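Local coordinates for protein YJHT (Escherichia coli, PDB 2UVK) that catalyses the interconversion of the alpha- and beta-anomers of N-acetylneuraminate, speeding their equilibration in the periplasm, at residues 26-31 / 54-59; 48-52 / 95-99; 66-72 / 87-93. All coordinates share one frame. Numbering follows the deposited sequence.

Contact 1 of 3, residues 26-31 / 54-59; sequences LGSAGT and GPRDQA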
# COMPACT_ATOMS: atom_id res chain seq x y z
N LEU B 26 -15.06 8.71 -19.05
CA LEU B 26 -14.66 9.20 -17.72
C LEU B 26 -13.94 10.54 -17.78
O LEU B 26 -14.12 11.30 -18.72
CB LEU B 26 -13.92 8.12 -16.94
CG LEU B 26 -14.64 6.77 -16.85
CD1 LEU B 26 -13.83 5.72 -16.09
CD2 LEU B 26 -16.07 6.94 -16.27
N GLY B 27 -13.21 10.88 -16.72
CA GLY B 27 -12.65 12.20 -16.61
C GLY B 27 -13.77 13.20 -16.64
O GLY B 27 -14.83 12.97 -16.02
N SER B 28 -13.58 14.29 -17.35
CA SER B 28 -14.59 15.36 -17.39
C SER B 28 -15.85 14.94 -18.16
O SER B 28 -16.83 15.72 -18.20
CB SER B 28 -14.00 16.65 -17.92
OG SER B 28 -13.45 16.48 -19.21
N ALA B 29 -15.85 13.74 -18.74
CA ALA B 29 -17.08 13.18 -19.35
C ALA B 29 -18.03 12.55 -18.33
O ALA B 29 -19.11 12.09 -18.68
CB ALA B 29 -16.74 12.20 -20.46
N GLY B 30 -17.67 12.57 -17.05
CA GLY B 30 -18.52 11.96 -16.04
C GLY B 30 -18.60 10.48 -16.21
O GLY B 30 -17.58 9.84 -16.41
N THR B 31 -19.80 9.90 -16.10
CA THR B 31 -19.95 8.48 -16.27
C THR B 31 -20.06 8.04 -17.75
O THR B 31 -20.21 6.83 -18.04
CB THR B 31 -21.16 7.95 -15.51
OG1 THR B 31 -22.34 8.66 -15.95
CG2 THR B 31 -20.97 8.16 -14.00
N GLY B 54 -19.47 5.54 -10.78
CA GLY B 54 -19.36 6.97 -10.62
C GLY B 54 -18.24 7.59 -11.42
O GLY B 54 -17.42 6.87 -11.99
N PRO B 55 -18.19 8.93 -11.48
CA PRO B 55 -17.12 9.61 -12.19
C PRO B 55 -15.75 9.25 -11.65
O PRO B 55 -15.61 9.05 -10.45
CB PRO B 55 -17.40 11.08 -11.93
CG PRO B 55 -18.93 11.12 -11.70
CD PRO B 55 -19.18 9.89 -10.94
N ARG B 56 -14.77 9.16 -12.55
CA ARG B 56 -13.37 8.82 -12.18
C ARG B 56 -12.44 9.70 -12.96
O ARG B 56 -12.52 9.74 -14.20
CB ARG B 56 -13.01 7.37 -12.52
CG ARG B 56 -13.89 6.30 -11.91
CD ARG B 56 -13.87 6.22 -10.38
NE ARG B 56 -14.79 5.21 -9.86
CZ ARG B 56 -14.53 3.92 -9.69
NH1 ARG B 56 -13.34 3.42 -10.01
NH2 ARG B 56 -15.44 3.09 -9.17
N ASP B 57 -11.54 10.39 -12.26
CA ASP B 57 -10.39 11.06 -12.89
C ASP B 57 -9.17 10.17 -12.74
O ASP B 57 -9.00 9.50 -11.74
CB ASP B 57 -10.09 12.40 -12.21
CG ASP B 57 -11.04 13.50 -12.59
OD1 ASP B 57 -11.81 13.41 -13.57
OD2 ASP B 57 -10.99 14.54 -11.86
N GLN B 58 -8.34 10.13 -13.77
CA GLN B 58 -7.10 9.37 -13.67
C GLN B 58 -7.29 7.85 -13.53
O GLN B 58 -6.43 7.14 -12.99
CB GLN B 58 -6.17 9.92 -12.57
CG GLN B 58 -5.78 11.38 -12.79
CD GLN B 58 -4.72 11.85 -11.84
OE1 GLN B 58 -3.67 11.24 -11.73
NE2 GLN B 58 -5.02 12.91 -11.10
N ALA B 59 -8.40 7.33 -14.04
CA ALA B 59 -8.53 5.88 -14.24
C ALA B 59 -7.66 5.42 -15.41
O ALA B 59 -7.15 6.22 -16.20
CB ALA B 59 -9.98 5.53 -14.53
O HOH W 1 -15.57 10.57 -14.79
O HOH W 2 -14.44 12.80 -12.77
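L26, R56 and P55 lose the most surface where two loops of the first Kelch repeat meet, one following strand 21-25 and the other running into strand 60-64. L26 points its CA-to-CB bond at the second loop. Its CB lies 3.5 Å from R56 O, and its CD1 is 4.0 Å from R56 CB and 4.2 Å from A59 CB, so the leucine is pressed against the backbone and the aliphatic root of the arginine. The guanidinium of R56 turns away from this contact, forming a salt bridge with D87, a hydrogen bond to G72 O and a cation-pi interaction with F85, which join the loop to the second blade of the beta-propeller.

The single direct hydrogen bond between the segments is G27 N to R56 O, 2.9 Å. Next to it, G27 CA approaches D57 OD1 to 3.4 Å. G27 and G30, both with positive phi, frame the tight 3-10 turn at 28-29, in which A29 N bonds L26 O (3.0 Å) and G30 N bonds G27 O (3.0 Å). Water 1 fills the gap between this turn and the second loop, accepting from R56 N (2.8 Å) and lying 2.8 Å from G27 O and 2.7 Å from G30 O.

P55 sits beside T31, whose CG2 is 3.9 Å from P55 CD and 3.8 Å from G54 C. The polar part is mostly backbone and water: one direct hydrogen bond and bridging water join the two loops, while L26 and the T31/P55 pair add apolar packing and the charge of R56 is met by D87.

Contact 2 of 3, residues 48-52 / 95-99; sequences LAAFP and TNSWV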
# COMPACT_ATOMS: atom_id res chain seq x y z
N LEU B 48 -22.26 4.94 -25.12
CA LEU B 48 -22.37 3.61 -24.59
C LEU B 48 -23.10 3.62 -23.24
O LEU B 48 -23.45 4.68 -22.70
CB LEU B 48 -20.97 3.01 -24.46
CG LEU B 48 -20.11 2.97 -25.73
CD1 LEU B 48 -18.76 2.32 -25.47
CD2 LEU B 48 -20.86 2.23 -26.88
N ALA B 49 -23.28 2.44 -22.67
CA ALA B 49 -23.84 2.32 -21.34
C ALA B 49 -22.96 3.09 -20.35
O ALA B 49 -21.73 3.05 -20.44
CB ALA B 49 -23.95 0.86 -20.96
N ALA B 50 -23.61 3.78 -19.44
CA ALA B 50 -22.90 4.58 -18.44
C ALA B 50 -22.06 3.71 -17.51
O ALA B 50 -22.40 2.61 -17.15
CB ALA B 50 -23.89 5.40 -17.62
N PHE B 51 -20.92 4.27 -17.11
CA PHE B 51 -20.07 3.63 -16.12
C PHE B 51 -20.79 3.60 -14.78
O PHE B 51 -21.21 4.65 -14.31
CB PHE B 51 -18.75 4.42 -16.03
CG PHE B 51 -17.71 3.77 -15.16
CD1 PHE B 51 -17.05 2.64 -15.57
CD2 PHE B 51 -17.39 4.31 -13.92
CE1 PHE B 51 -16.08 2.06 -14.75
CE2 PHE B 51 -16.44 3.73 -13.13
CZ PHE B 51 -15.79 2.63 -13.54
N PRO B 52 -20.93 2.42 -14.16
CA PRO B 52 -21.68 2.30 -12.94
C PRO B 52 -20.94 2.66 -11.65
O PRO B 52 -21.54 2.65 -10.58
CB PRO B 52 -22.04 0.81 -12.92
CG PRO B 52 -20.96 0.17 -13.56
CD PRO B 52 -20.52 1.08 -14.63
N THR B 95 -22.68 -6.82 -25.64
CA THR B 95 -23.92 -6.61 -24.91
C THR B 95 -24.10 -5.18 -24.39
O THR B 95 -25.11 -4.88 -23.77
CB THR B 95 -24.01 -7.59 -23.74
OG1 THR B 95 -22.89 -7.40 -22.87
CG2 THR B 95 -23.99 -9.01 -24.25
N ASN B 96 -23.11 -4.30 -24.63
CA ASN B 96 -23.15 -2.91 -24.15
C ASN B 96 -23.53 -2.84 -22.67
O ASN B 96 -24.43 -2.10 -22.28
CB ASN B 96 -24.10 -2.08 -25.01
CG ASN B 96 -24.04 -0.57 -24.72
OD1 ASN B 96 -23.00 -0.01 -24.37
ND2 ASN B 96 -25.18 0.09 -24.91
N SER B 97 -22.79 -3.60 -21.86
CA SER B 97 -23.12 -3.74 -20.44
C SER B 97 -21.85 -3.76 -19.60
O SER B 97 -20.84 -4.35 -20.00
CB SER B 97 -23.95 -5.01 -20.19
OG SER B 97 -23.26 -6.18 -20.60
N TRP B 98 -21.97 -3.16 -18.42
CA TRP B 98 -20.86 -3.11 -17.42
C TRP B 98 -21.15 -4.04 -16.25
O TRP B 98 -22.30 -4.20 -15.84
CB TRP B 98 -20.74 -1.71 -16.84
CG TRP B 98 -20.21 -0.69 -17.77
CD1 TRP B 98 -20.93 0.16 -18.55
CD2 TRP B 98 -18.82 -0.34 -17.97
NE1 TRP B 98 -20.08 0.99 -19.26
CE2 TRP B 98 -18.78 0.71 -18.91
CE3 TRP B 98 -17.61 -0.84 -17.45
CZ2 TRP B 98 -17.59 1.28 -19.35
CZ3 TRP B 98 -16.41 -0.25 -17.89
CH2 TRP B 98 -16.41 0.78 -18.84
N VAL B 99 -20.09 -4.62 -15.69
CA VAL B 99 -20.17 -5.23 -14.37
C VAL B 99 -18.95 -4.82 -13.56
O VAL B 99 -17.87 -4.63 -14.09
CB VAL B 99 -20.30 -6.77 -14.43
CG1 VAL B 99 -19.06 -7.43 -15.01
CG2 VAL B 99 -20.67 -7.33 -13.05
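Two hydrogen bonds fasten the loop 48-52 to the segment 95-99, and both use a side chain of the latter against the backbone of A49. N96 OD1 accepts from A49 N at 3.0 Å with a nearly straight geometry (166°), while W98 NE1 donates to A49 O at 2.9 Å. The same N96 OD1 also takes a hydrogen bond from the hydroxyl of Y91. N96 has positive phi and, with S97, faces N92 in a G1 beta bulge at the start of strand 97-100.

Packing spreads from this polar pair over the indole of W98, the residue most covered here. A49 CB lies 3.9 Å from W98 CD1. F51 meets the indole in a T-shaped stack, its edge toward the indole face, with ring planes at 88° and F51 CD1 3.8 Å from W98 CZ3. On that same face, F51 CA and P52 CD make CH-pi contacts with the five-membered ring, P52 CD also lying 3.6 Å from W98 CB.

Here the loop of Kelch repeat 1 rests on the outermost strand of the second blade. One tryptophan serves both as hydrogen-bond donor and as apolar platform, so polar and aromatic forces hold the adjoining blades together.

Contact 3 of 3, residues 66-72 / 87-93; sequences GNLYVFG and DVHKYNP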
# COMPACT_ATOMS: atom_id res chain seq x y z
N GLY B 66 -11.38 -9.27 -25.97
CA GLY B 66 -12.70 -8.80 -26.35
C GLY B 66 -13.50 -7.98 -25.35
O GLY B 66 -14.64 -7.59 -25.63
N ASN B 67 -12.93 -7.70 -24.18
CA ASN B 67 -13.63 -6.96 -23.17
C ASN B 67 -12.76 -5.81 -22.72
O ASN B 67 -11.53 -5.89 -22.79
CB ASN B 67 -13.95 -7.84 -21.98
CG ASN B 67 -14.94 -8.92 -22.32
OD1 ASN B 67 -16.12 -8.64 -22.52
ND2 ASN B 67 -14.47 -10.16 -22.38
N LEU B 68 -13.44 -4.76 -22.28
CA LEU B 68 -12.79 -3.53 -21.81
C LEU B 68 -12.78 -3.52 -20.28
O LEU B 68 -13.83 -3.64 -19.64
CB LEU B 68 -13.55 -2.32 -22.35
CG LEU B 68 -13.20 -0.94 -21.79
CD1 LEU B 68 -11.80 -0.59 -22.21
CD2 LEU B 68 -14.22 0.08 -22.28
N TYR B 69 -11.59 -3.37 -19.71
CA TYR B 69 -11.40 -3.30 -18.25
C TYR B 69 -11.01 -1.88 -17.85
O TYR B 69 -10.17 -1.30 -18.50
CB TYR B 69 -10.32 -4.28 -17.79
CG TYR B 69 -10.72 -5.70 -18.06
CD1 TYR B 69 -11.40 -6.44 -17.13
CD2 TYR B 69 -10.49 -6.28 -19.31
CE1 TYR B 69 -11.87 -7.75 -17.41
CE2 TYR B 69 -10.91 -7.59 -19.59
CZ TYR B 69 -11.59 -8.32 -18.64
OH TYR B 69 -12.02 -9.63 -18.92
N VAL B 70 -11.62 -1.37 -16.78
CA VAL B 70 -11.31 -0.04 -16.23
C VAL B 70 -10.83 -0.22 -14.79
O VAL B 70 -11.45 -0.94 -14.02
CB VAL B 70 -12.52 0.92 -16.28
CG1 VAL B 70 -12.21 2.25 -15.60
CG2 VAL B 70 -12.95 1.16 -17.74
N PHE B 71 -9.71 0.42 -14.48
CA PHE B 71 -9.01 0.28 -13.20
C PHE B 71 -8.97 1.62 -12.44
O PHE B 71 -8.42 2.62 -12.90
CB PHE B 71 -7.57 -0.18 -13.45
CG PHE B 71 -7.51 -1.47 -14.19
CD1 PHE B 71 -7.49 -2.68 -13.52
CD2 PHE B 71 -7.44 -1.45 -15.58
CE1 PHE B 71 -7.45 -3.89 -14.24
CE2 PHE B 71 -7.39 -2.65 -16.31
CZ PHE B 71 -7.38 -3.85 -15.63
N GLY B 72 -9.51 1.61 -11.23
CA GLY B 72 -9.31 2.69 -10.28
C GLY B 72 -9.80 4.06 -10.69
O GLY B 72 -10.89 4.22 -11.27
N ASP B 87 -10.63 -0.60 -7.64
CA ASP B 87 -11.55 -1.57 -8.23
C ASP B 87 -11.34 -1.79 -9.73
O ASP B 87 -10.54 -1.10 -10.38
CB ASP B 87 -13.01 -1.19 -7.94
CG ASP B 87 -13.38 0.18 -8.46
OD1 ASP B 87 -12.54 0.85 -9.13
OD2 ASP B 87 -14.53 0.63 -8.18
N VAL B 88 -12.04 -2.81 -10.24
CA VAL B 88 -12.02 -3.14 -11.66
C VAL B 88 -13.47 -3.32 -12.14
O VAL B 88 -14.27 -4.00 -11.49
CB VAL B 88 -11.24 -4.44 -11.91
CG1 VAL B 88 -11.09 -4.72 -13.43
CG2 VAL B 88 -9.88 -4.41 -11.21
N HIS B 89 -13.77 -2.65 -13.25
CA HIS B 89 -15.04 -2.85 -13.95
C HIS B 89 -14.75 -3.45 -15.31
O HIS B 89 -13.72 -3.19 -15.90
CB HIS B 89 -15.76 -1.52 -14.10
CG HIS B 89 -16.40 -1.03 -12.83
ND1 HIS B 89 -15.69 -0.45 -11.81
CD2 HIS B 89 -17.70 -1.02 -12.44
CE1 HIS B 89 -16.52 -0.10 -10.84
NE2 HIS B 89 -17.75 -0.43 -11.19
N LYS B 90 -15.69 -4.26 -15.80
CA LYS B 90 -15.58 -4.87 -17.12
C LYS B 90 -16.74 -4.45 -17.99
O LYS B 90 -17.89 -4.56 -17.57
CB LYS B 90 -15.57 -6.39 -16.99
CG LYS B 90 -15.53 -7.14 -18.30
CD LYS B 90 -15.35 -8.63 -18.09
CE LYS B 90 -16.58 -9.28 -17.47
NZ LYS B 90 -17.72 -9.41 -18.42
N TYR B 91 -16.44 -3.99 -19.19
CA TYR B 91 -17.46 -3.65 -20.19
C TYR B 91 -17.41 -4.65 -21.32
O TYR B 91 -16.36 -4.90 -21.90
CB TYR B 91 -17.22 -2.26 -20.74
CG TYR B 91 -18.11 -1.87 -21.90
CD1 TYR B 91 -19.43 -1.49 -21.70
CD2 TYR B 91 -17.63 -1.90 -23.20
CE1 TYR B 91 -20.24 -1.11 -22.75
CE2 TYR B 91 -18.46 -1.53 -24.28
CZ TYR B 91 -19.74 -1.14 -24.03
OH TYR B 91 -20.55 -0.79 -25.08
N ASN B 92 -18.57 -5.24 -21.60
CA ASN B 92 -18.74 -6.19 -22.71
C ASN B 92 -19.34 -5.45 -23.92
O ASN B 92 -20.48 -5.01 -23.87
CB ASN B 92 -19.61 -7.36 -22.25
CG ASN B 92 -19.83 -8.41 -23.35
OD1 ASN B 92 -19.42 -8.22 -24.48
ND2 ASN B 92 -20.46 -9.52 -22.98
N PRO B 93 -18.54 -5.23 -24.96
CA PRO B 93 -19.07 -4.48 -26.10
C PRO B 93 -20.19 -5.20 -26.87
O PRO B 93 -21.02 -4.53 -27.49
CB PRO B 93 -17.84 -4.23 -26.98
CG PRO B 93 -16.73 -5.04 -26.42
CD PRO B 93 -17.13 -5.63 -25.12
O HOH W 3 -17.58 -10.28 -20.90
O HOH W 4 -17.17 -9.59 -25.27
O HOH W 5 -12.99 0.39 -11.87
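In the second blade of this Kelch beta-propeller, strands 67-71 and 88-92 form the two middle strands of a four-stranded antiparallel sheet. Five backbone hydrogen bonds zip them together, from L68 N to Y91 O (2.9 Å) through to G72 N to D87 O (3.0 Å).

On one face, Y69, F71, V88 and K90 pack side by side, V88 resting against both aromatic rings: its CG1 is 4.1 Å from Y69 CD1 at the ring edge and its CG2 3.7 Å from F71 CD1. The lysine chain folds alongside the tyrosine, K90 CD approaching Y69 OH to 3.6 Å. The opposite face carries L68, V70, H89 and Y91; L68 CB meets Y91 CB at 4.0 Å, while the rings lean away from strand 67-71, H89 toward F51 and Y91 toward W98. At the end of the pair where G66 and P93 meet, P93 CD lies 3.2 Å from G66 O. On the face of K90, water 3 bridges N67 OD1 (2.7 Å) and K90 NZ (2.6 Å).

From the N terminus, the chain completes strand 21-25, enters 26-31, and returns after strands 33-37 and 46-47 so that 54-59 closes contact 1 within the first Kelch repeat. Before that closure it passes 48-52, which pairs later with 95-99; contacts 1 and 2 therefore cross, and T31 O and F51 N join them by a probable hydrogen bond. Contact 3 opens after contact 1 has closed and is complete before 95-99 arrives, so it lies wholly within the span of contact 2. V99 O then probably bonds K90 N, adding strand 97-100 beside 88-92. Packing of A59 CB on G72 O links contacts 1 and 3, tying blade one's loops to blade two.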